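Local coordinates for periplasmic binding protein (Veillonella parvula, PDB 4OVK), which probably binds a solute, perhaps an iron-chelating compound, outside the cytoplasmic membrane and hands it to an ABC transporter, at residues I39-T42 with S43-Y46; S69-K72 with T73-D77; G139-L142 with L143-L147. All coordinates share one frame; numbering follows the deposited sequence. Where two conformers were deposited one is given.

Contact 1: I39-T42 with S43-Y46; sequences IPWT and SIVY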
ATOM      1  N   ILE A  39       2.929  -0.980 -10.093  1.00 12.95           N
ATOM      2  CA  ILE A  39       1.492  -1.062  -9.813  1.00 13.03           C
ATOM      3  C   ILE A  39       1.024  -0.051  -8.752  1.00 12.68           C
ATOM      4  O   ILE A  39       0.062   0.676  -8.988  1.00 13.03           O
ATOM      5  CB  ILE A  39       1.058  -2.498  -9.462  1.00 14.67           C
ATOM      6  CG1 ILE A  39       1.272  -3.428 -10.670  1.00 17.28           C
ATOM      7  CG2 ILE A  39      -0.407  -2.516  -9.034  1.00 15.47           C
ATOM      8  CD1 ILE A  39       1.215  -4.901 -10.329  1.00 19.11           C
ATOM      9  N   PRO A  40       1.693   0.012  -7.588  1.00 16.38           N
ATOM     10  CA  PRO A  40       1.209   0.954  -6.556  1.00 16.66           C
ATOM     11  C   PRO A  40       1.447   2.439  -6.858  1.00 15.86           C
ATOM     12  O   PRO A  40       0.870   3.325  -6.201  1.00 14.83           O
ATOM     13  CB  PRO A  40       2.004   0.556  -5.301  1.00 20.37           C
ATOM     14  CG  PRO A  40       3.118  -0.298  -5.760  1.00 22.34           C
ATOM     15  CD  PRO A  40       2.801  -0.841  -7.114  1.00 19.16           C
ATOM     16  N   TRP A  41       2.318   2.713  -7.820  1.00 13.20           N
ATOM     17  CA  TRP A  41       2.747   4.083  -8.076  1.00 13.06           C
ATOM     18  C   TRP A  41       1.731   4.934  -8.826  1.00 12.06           C
ATOM     19  O   TRP A  41       1.899   6.151  -8.890  1.00 13.69           O
ATOM     20  CB  TRP A  41       4.169   4.101  -8.697  1.00 12.90           C
ATOM     21  CG  TRP A  41       5.148   3.780  -7.602  1.00 14.59           C
ATOM     22  CD1 TRP A  41       5.458   2.536  -7.111  1.00 15.86           C
ATOM     23  CD2 TRP A  41       5.838   4.721  -6.771  1.00 15.01           C
ATOM     24  NE1 TRP A  41       6.335   2.654  -6.057  1.00 19.33           N
ATOM     25  CE2 TRP A  41       6.582   3.984  -5.830  1.00 17.50           C
ATOM     26  CE3 TRP A  41       5.927   6.119  -6.755  1.00 16.56           C
ATOM     27  CZ2 TRP A  41       7.393   4.595  -4.870  1.00 18.61           C
ATOM     28  CZ3 TRP A  41       6.732   6.727  -5.790  1.00 16.14           C
ATOM     29  CH2 TRP A  41       7.444   5.961  -4.857  1.00 17.37           C
ATOM     30  N   THR A  42       0.670   4.328  -9.368  1.00 11.85           N
ATOM     31  CA  THR A  42      -0.412   5.120  -9.961  1.00 12.00           C
ATOM     32  C   THR A  42      -1.101   5.904  -8.850  1.00 11.55           C
ATOM     33  O   THR A  42      -1.266   7.114  -8.934  1.00 10.23           O
ATOM     34  CB  THR A  42      -1.392   4.258 -10.772  1.00 12.07           C
ATOM     35  OG1 THR A  42      -0.765   3.878 -11.995  1.00 12.38           O
ATOM     36  CG2 THR A  42      -2.670   5.022 -11.107  1.00 14.15           C
ATOM     37  N   SER A  43      -1.444   5.210  -7.767  1.00 12.05           N
ATOM     38  CA  SER A  43      -2.037   5.896  -6.617  1.00 12.76           C
ATOM     39  C   SER A  43      -1.072   6.923  -5.996  1.00 12.10           C
ATOM     40  O   SER A  43      -1.496   7.962  -5.494  1.00 12.80           O
ATOM     41  CB  SER A  43      -2.517   4.867  -5.581  1.00 13.83           C
ATOM     42  OG  SER A  43      -1.447   4.201  -4.960  1.00 15.44           O
ATOM     43  N   ILE A  44       0.226   6.640  -6.024  1.00 11.68           N
ATOM     44  CA  ILE A  44       1.189   7.567  -5.446  1.00 12.08           C
ATOM     45  C   ILE A  44       1.343   8.839  -6.292  1.00 11.23           C
ATOM     46  O   ILE A  44       1.437   9.939  -5.755  1.00 11.19           O
ATOM     47  CB  ILE A  44       2.552   6.903  -5.140  1.00 12.45           C
ATOM     48  CG1 ILE A  44       2.353   5.740  -4.149  1.00 14.10           C
ATOM     49  CG2 ILE A  44       3.498   7.939  -4.546  1.00 13.69           C
ATOM     50  CD1 ILE A  44       3.558   4.827  -3.971  1.00 16.44           C
ATOM     51  N   VAL A  45       1.376   8.700  -7.613  1.00 10.95           N
ATOM     52  CA  VAL A  45       1.390   9.885  -8.474  1.00 10.41           C
ATOM     53  C   VAL A  45       0.140  10.729  -8.234  1.00 10.81           C
ATOM     54  O   VAL A  45       0.222  11.951  -8.112  1.00 11.49           O
ATOM     55  CB  VAL A  45       1.513   9.483  -9.943  1.00 11.31           C
ATOM     56  CG1 VAL A  45       1.186  10.653 -10.871  1.00 11.83           C
ATOM     57  CG2 VAL A  45       2.920   8.933 -10.192  1.00 11.92           C
ATOM     58  N   TYR A  46      -1.010  10.072  -8.136  1.00 10.78           N
ATOM     59  CA  TYR A  46      -2.252  10.768  -7.825  1.00 10.64           C
ATOM     60  C   TYR A  46      -2.120  11.581  -6.517  1.00 11.11           C
ATOM     61  O   TYR A  46      -2.523  12.735  -6.450  1.00 12.17           O
ATOM     62  CB  TYR A  46      -3.438   9.788  -7.746  1.00 10.79           C
ATOM     63  CG  TYR A  46      -4.670  10.451  -7.224  1.00 12.19           C
ATOM     64  CD1 TYR A  46      -5.515  11.145  -8.067  1.00 13.81           C
ATOM     65  CD2 TYR A  46      -4.965  10.429  -5.871  1.00 15.78           C
ATOM     66  CE1 TYR A  46      -6.641  11.789  -7.583  1.00 16.95           C
ATOM     67  CE2 TYR A  46      -6.095  11.055  -5.375  1.00 15.86           C
ATOM     68  CZ  TYR A  46      -6.920  11.736  -6.227  1.00 17.59           C
ATOM     69  OH  TYR A  46      -8.031  12.381  -5.732  1.00 25.53           O
TER
HETATM   70  O   HOH W   1      -1.862   2.301  -7.823  1.00 14.21           O
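One face of the W41 indole is covered by I44, whose CD1 sits 3.6 Å from the centroid of the six-membered ring of W41, a CH-pi contact only 13° off the ring normal. I44 CG2 stands on the same side of the ring plane, 3.7 Å from W41 CZ3, and L143 of helix 133-147 also touches the indole. The pair lies near the start of helix 41-49, the crossover helix of a beta-alpha-beta unit between strands 34-36 and 55-57, and illustrates how residues three apart can pack against each other along a helix. I44 CG1 lies anti to its carbonyl carbon, and an extended chi2 of 168° carries CD1 over the indole. Were W41 replaced by an alanine, I44 CD1 would probably lose the ring face it rests on, and a gap would be likely to open beside L143. The backbone beneath is regular from V45 onward: V45 N gives a hydrogen bond of 2.9 Å to W41 O, and Y46 N bonds to T42 O. S43 N donates to a water at 2.9 Å, and this water donates to I39 O. At the very start P40 O is gripped twice, weakly by I44 N and firmly by S43 OG, which meets P40 O at 2.8 Å, tilted 20° from the carbonyl plane.

Contact 2: S69-K72 with T73-D77; sequences SIFK and TLAPD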
ATOM      1  N   SER A  69     -11.604   0.062  -5.457  0.50 17.71           N
ATOM      2  CA  SER A  69     -11.339   0.912  -4.310  0.50 17.44           C
ATOM      3  C   SER A  69     -11.969   2.283  -4.442  0.50 14.75           C
ATOM      4  O   SER A  69     -12.517   2.643  -5.490  0.50 15.36           O
ATOM      5  CB  SER A  69      -9.827   1.054  -4.113  0.50 15.74           C
ATOM      6  OG  SER A  69      -9.276   1.907  -5.094  0.50 13.90           O
ATOM      7  N   ILE A  70     -11.855   3.044  -3.359  1.00 14.33           N
ATOM      8  CA  ILE A  70     -12.307   4.444  -3.288  1.00 14.40           C
ATOM      9  C   ILE A  70     -11.614   5.315  -4.345  1.00 13.17           C
ATOM     10  O   ILE A  70     -12.127   6.360  -4.727  1.00 14.47           O
ATOM     11  CB  ILE A  70     -12.054   5.035  -1.868  1.00 15.48           C
ATOM     12  CG1 ILE A  70     -12.717   6.410  -1.679  1.00 20.00           C
ATOM     13  CG2 ILE A  70     -10.560   5.178  -1.568  1.00 13.30           C
ATOM     14  CD1 ILE A  70     -14.174   6.355  -1.300  1.00 24.43           C
ATOM     15  N   PHE A  71     -10.460   4.855  -4.831  1.00 12.97           N
ATOM     16  CA  PHE A  71      -9.737   5.526  -5.923  1.00 11.82           C
ATOM     17  C   PHE A  71     -10.689   5.851  -7.087  1.00 12.10           C
ATOM     18  O   PHE A  71     -10.632   6.944  -7.672  1.00 13.56           O
ATOM     19  CB  PHE A  71      -8.577   4.605  -6.400  1.00 11.38           C
ATOM     20  CG  PHE A  71      -7.446   5.303  -7.119  1.00 10.78           C
ATOM     21  CD1 PHE A  71      -7.430   6.678  -7.356  1.00 12.76           C
ATOM     22  CD2 PHE A  71      -6.374   4.547  -7.565  1.00 11.53           C
ATOM     23  CE1 PHE A  71      -6.372   7.265  -8.019  1.00 13.46           C
ATOM     24  CE2 PHE A  71      -5.313   5.133  -8.222  1.00 12.12           C
ATOM     25  CZ  PHE A  71      -5.317   6.492  -8.456  1.00 12.69           C
ATOM     26  N   LYS A  72     -11.572   4.919  -7.419  1.00 12.43           N
ATOM     27  CA  LYS A  72     -12.543   5.131  -8.510  1.00 15.51           C
ATOM     28  C   LYS A  72     -13.426   6.364  -8.275  1.00 16.97           C
ATOM     29  O   LYS A  72     -13.735   7.102  -9.206  1.00 17.02           O
ATOM     30  CB  LYS A  72     -13.439   3.905  -8.720  1.00 19.72           C
ATOM     31  CG  LYS A  72     -14.322   4.034  -9.958  1.00 26.03           C
ATOM     32  CD  LYS A  72     -14.996   2.724 -10.314  1.00 31.14           C
ATOM     33  CE  LYS A  72     -15.956   2.895 -11.486  1.00 34.50           C
ATOM     34  NZ  LYS A  72     -15.265   3.239 -12.764  1.00 35.46           N
ATOM     35  N   THR A  73     -13.802   6.598  -7.026  1.00 17.15           N
ATOM     36  CA  THR A  73     -14.590   7.777  -6.664  1.00 19.29           C
ATOM     37  C   THR A  73     -13.766   9.050  -6.706  1.00 18.83           C
ATOM     38  O   THR A  73     -14.227  10.076  -7.215  1.00 20.47           O
ATOM     39  CB  THR A  73     -15.164   7.624  -5.257  1.00 21.17           C
ATOM     40  OG1 THR A  73     -15.990   6.466  -5.231  1.00 21.30           O
ATOM     41  CG2 THR A  73     -15.983   8.834  -4.863  1.00 27.75           C
ATOM     42  N   LEU A  74     -12.543   8.981  -6.183  1.00 18.02           N
ATOM     43  CA  LEU A  74     -11.642  10.134  -6.196  1.00 18.70           C
ATOM     44  C   LEU A  74     -11.253  10.573  -7.599  1.00 19.46           C
ATOM     45  O   LEU A  74     -11.070  11.754  -7.834  1.00 22.35           O
ATOM     46  CB  LEU A  74     -10.350   9.834  -5.449  1.00 18.13           C
ATOM     47  CG  LEU A  74     -10.454   9.371  -4.009  1.00 19.98           C
ATOM     48  CD1 LEU A  74      -9.086   9.009  -3.484  1.00 20.43           C
ATOM     49  CD2 LEU A  74     -11.095  10.448  -3.171  1.00 22.50           C
ATOM     50  N   ALA A  75     -11.099   9.615  -8.506  1.00 17.81           N
ATOM     51  CA  ALA A  75     -10.496   9.869  -9.808  1.00 17.86           C
ATOM     52  C   ALA A  75     -11.296   9.203 -10.932  1.00 17.49           C
ATOM     53  O   ALA A  75     -10.800   8.284 -11.586  1.00 16.69           O
ATOM     54  CB  ALA A  75      -9.059   9.368  -9.792  1.00 16.08           C
ATOM     55  N   PRO A  76     -12.542   9.666 -11.158  1.00 21.53           N
ATOM     56  CA  PRO A  76     -13.397   9.070 -12.187  1.00 22.12           C
ATOM     57  C   PRO A  76     -12.766   9.057 -13.590  1.00 20.80           C
ATOM     58  O   PRO A  76     -13.014   8.133 -14.360  1.00 21.03           O
ATOM     59  CB  PRO A  76     -14.682   9.928 -12.136  1.00 25.06           C
ATOM     60  CG  PRO A  76     -14.322  11.156 -11.375  1.00 26.22           C
ATOM     61  CD  PRO A  76     -13.245  10.735 -10.418  1.00 24.49           C
ATOM     62  N   ASP A  77     -11.931  10.041 -13.906  1.00 24.55           N
ATOM     63  CA  ASP A  77     -11.350  10.134 -15.258  1.00 26.29           C
ATOM     64  C   ASP A  77     -10.370   8.995 -15.605  1.00 21.06           C
ATOM     65  O   ASP A  77     -10.173   8.696 -16.784  1.00 22.88           O
ATOM     66  CB  ASP A  77     -10.650  11.481 -15.465  1.00 30.71           C
ATOM     67  CG  ASP A  77     -11.591  12.667 -15.366  1.00 34.06           C
ATOM     68  OD1 ASP A  77     -12.831  12.485 -15.300  1.00 40.36           O
ATOM     69  OD2 ASP A  77     -11.070  13.797 -15.338  1.00 46.52           O
TER
HETATM   70  O   HOH W   2     -14.856   5.913 -13.288  1.00 50.20           O
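The carbonyl of I70 accepts twice across the turn, from L74 N in a bond of 3.0 Å and weakly from T73 N, while A75 N bonds to F71 O, and A75 is where the backbone breaks from the helix (-135°/66°). Helix 71-74 is thus an example of a short helix with a side-chain capping bond at its start and a break from helical geometry at A75. The capping bond comes from S69, whose OG takes the amide of F71 at 3.2 Å from F71 N. On the buried side the F71 ring meets A75, with F71 CE1 3.8 Å from A75 CB in an oblique approach; CG anti to the backbone N (chi1 -158°) brings the ring to this side, where Y46 and Y66 pack against it edge-to-face. Elsewhere on the turn, I70 CG1 and L74 CG make a looser contact at 4.4 Å, near Y314 of helix 306-318. K72 runs extended until chi4 bends its end. Its ammonium donates to a water 2.8 Å from K72 NZ, and this water donates to P76 O; E67 and E79 give the same nitrogen two salt bridges. With two carboxylates and a water gathered round it, the lysine probably stays charged and ties the residues on both sides of the turn together.

Contact 3: G139-L142 with L143-L147; sequences GIRL and LGKIL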
ATOM      1  N   GLY A 139      10.882   8.175  -3.561  1.00 14.21           N
ATOM      2  CA  GLY A 139      10.079   8.204  -4.788  1.00 14.89           C
ATOM      3  C   GLY A 139       9.105   9.375  -4.812  1.00 14.70           C
ATOM      4  O   GLY A 139       8.918  10.027  -5.839  1.00 13.33           O
ATOM      5  N   ILE A 140       8.501   9.670  -3.666  1.00 14.94           N
ATOM      6  CA  ILE A 140       7.614  10.829  -3.571  1.00 14.31           C
ATOM      7  C   ILE A 140       8.372  12.134  -3.858  1.00 13.61           C
ATOM      8  O   ILE A 140       7.871  13.023  -4.556  1.00 12.12           O
ATOM      9  CB  ILE A 140       6.915  10.871  -2.205  1.00 14.74           C
ATOM     10  CG1 ILE A 140       5.858   9.769  -2.161  1.00 18.17           C
ATOM     11  CG2 ILE A 140       6.290  12.227  -1.960  1.00 14.80           C
ATOM     12  CD1 ILE A 140       5.373   9.449  -0.767  1.00 19.90           C
ATOM     13  N   ARG A 141       9.585  12.235  -3.331  1.00 16.26           N
ATOM     14  CA  ARG A 141      10.387  13.443  -3.500  1.00 16.24           C
ATOM     15  C   ARG A 141      10.698  13.642  -4.981  1.00 16.17           C
ATOM     16  O   ARG A 141      10.570  14.755  -5.519  1.00 15.21           O
ATOM     17  CB  ARG A 141      11.653  13.361  -2.659  1.00 18.08           C
ATOM     18  CG  ARG A 141      12.488  14.636  -2.686  1.00 20.19           C
ATOM     19  CD  ARG A 141      13.509  14.645  -1.570  1.00 22.71           C
ATOM     20  NE  ARG A 141      12.901  14.912  -0.270  1.00 22.60           N
ATOM     21  CZ  ARG A 141      13.274  14.359   0.881  1.00 26.74           C
ATOM     22  NH1 ARG A 141      12.641  14.688   1.997  1.00 28.64           N
ATOM     23  NH2 ARG A 141      14.262  13.470   0.937  1.00 32.17           N
ATOM     24  N   LEU A 142      11.078  12.546  -5.635  1.00 15.52           N
ATOM     25  CA  LEU A 142      11.318  12.537  -7.074  1.00 15.73           C
ATOM     26  C   LEU A 142      10.074  12.976  -7.849  1.00 14.35           C
ATOM     27  O   LEU A 142      10.163  13.832  -8.745  1.00 15.62           O
ATOM     28  CB  LEU A 142      11.787  11.138  -7.510  1.00 16.86           C
ATOM     29  CG  LEU A 142      11.902  10.815  -9.010  1.00 19.98           C
ATOM     30  CD1 LEU A 142      12.933  11.695  -9.681  1.00 22.58           C
ATOM     31  CD2 LEU A 142      12.276   9.361  -9.214  1.00 22.32           C
ATOM     32  N   LEU A 143       8.911  12.403  -7.519  1.00 13.14           N
ATOM     33  CA  LEU A 143       7.665  12.813  -8.169  1.00 13.79           C
ATOM     34  C   LEU A 143       7.377  14.306  -7.995  1.00 12.65           C
ATOM     35  O   LEU A 143       6.859  14.958  -8.902  1.00 14.24           O
ATOM     36  CB  LEU A 143       6.494  11.981  -7.655  1.00 14.11           C
ATOM     37  CG  LEU A 143       6.484  10.544  -8.157  1.00 15.27           C
ATOM     38  CD1 LEU A 143       5.371   9.789  -7.436  1.00 16.81           C
ATOM     39  CD2 LEU A 143       6.315  10.486  -9.668  1.00 17.97           C
ATOM     40  N   GLY A 144       7.696  14.843  -6.825  1.00 13.00           N
ATOM     41  CA  GLY A 144       7.540  16.264  -6.573  1.00 13.37           C
ATOM     42  C   GLY A 144       8.340  17.129  -7.533  1.00 13.82           C
ATOM     43  O   GLY A 144       7.874  18.169  -7.971  1.00 15.71           O
ATOM     44  N   LYS A 145       9.542  16.679  -7.881  1.00 13.77           N
ATOM     45  CA  LYS A 145      10.392  17.404  -8.832  1.00 16.33           C
ATOM     46  C   LYS A 145       9.855  17.243 -10.252  1.00 14.49           C
ATOM     47  O   LYS A 145       9.812  18.193 -11.015  1.00 18.80           O
ATOM     48  CB  LYS A 145      11.827  16.898  -8.754  1.00 20.94           C
ATOM     49  CG  LYS A 145      12.516  17.313  -7.470  1.00 28.09           C
ATOM     50  CD  LYS A 145      14.026  17.352  -7.604  1.00 37.01           C
ATOM     51  CE  LYS A 145      14.669  17.831  -6.309  1.00 42.02           C
ATOM     52  NZ  LYS A 145      14.248  17.001  -5.152  1.00 34.63           N
ATOM     53  N   ILE A 146       9.417  16.042 -10.587  1.00 14.10           N
ATOM     54  CA  ILE A 146       8.840  15.783 -11.912  1.00 15.06           C
ATOM     55  C   ILE A 146       7.572  16.610 -12.148  1.00 15.12           C
ATOM     56  O   ILE A 146       7.413  17.256 -13.188  1.00 16.28           O
ATOM     57  CB  ILE A 146       8.554  14.287 -12.092  1.00 15.22           C
ATOM     58  CG1 ILE A 146       9.886  13.529 -12.176  1.00 16.46           C
ATOM     59  CG2 ILE A 146       7.686  14.039 -13.329  1.00 15.02           C
ATOM     60  CD1 ILE A 146       9.760  12.034 -12.076  1.00 16.74           C
ATOM     61  N   LEU A 147       6.688  16.598 -11.159  1.00 13.83           N
ATOM     62  CA  LEU A 147       5.386  17.244 -11.259  1.00 15.47           C
ATOM     63  C   LEU A 147       5.387  18.725 -10.883  1.00 15.61           C
ATOM     64  O   LEU A 147       4.348  19.366 -10.966  1.00 16.58           O
ATOM     65  CB  LEU A 147       4.401  16.513 -10.342  1.00 16.65           C
ATOM     66  CG  LEU A 147       4.110  15.066 -10.715  1.00 18.33           C
ATOM     67  CD1 LEU A 147       3.444  14.338  -9.553  1.00 19.78           C
ATOM     68  CD2 LEU A 147       3.253  15.073 -11.958  1.00 24.37           C
TER
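L142 and I146, one helical turn apart, touch where the branch point of L142 meets the terminal methyl of I146: L142 CG is 3.9 Å from I146 CD1, and L142 CD1 is about as near to the same methyl. For I146 an extended chi2 (168°) brings CD1 back along the helix to meet the leucine, while CG1 rests 3.5 Å from L142 O. That oxygen is gripped by I146 N at 3.0 Å and, weakly, by K145 N. On another side of the helix R141 and K145 run alongside each other, with K145 NZ 3.8 Å from R141 CG. The ammonium thus meets the aliphatic part of the arginine, and R141 NE, 5.5 Å from K145 NZ, forms a salt bridge with E154 of helix 150-170; the negative charge of E154 probably eases the approach of two like charges. Behind these pairs lies the regular helical scaffold, in which L143 N binds G139 O and G144 N binds I140 O, each at 2.9 Å. It shows how one helix can serve several neighbours: L142 touches I128 and I146 touches V126 of strand 125-128, I140 reaches both helix 150-170 and I44, and L143 packs on V45 of helix 41-49.

How the contacts relate
The three contacts follow one another along the chain, and contact 1 is the middle piece in space: its centre is about 12 Å from the centres of both others, which are about 22 Å apart and do not touch. Toward contact 2, S43 of helix 41-49 packs on the F71 ring, with S43 CA 3.7 Å from F71 CE2. Toward contact 3, W41 CH2 lies 3.5 Å from G139 CA, where glycine offers no side chain. Helix 41-49 follows strand 34-36, and helix 133-147 follows strand 125-128 of the same four-stranded parallel sheet. Helix 41-49 therefore bridges helices 71-74 and 133-147, probably within the lobe of the binding protein built on this sheet.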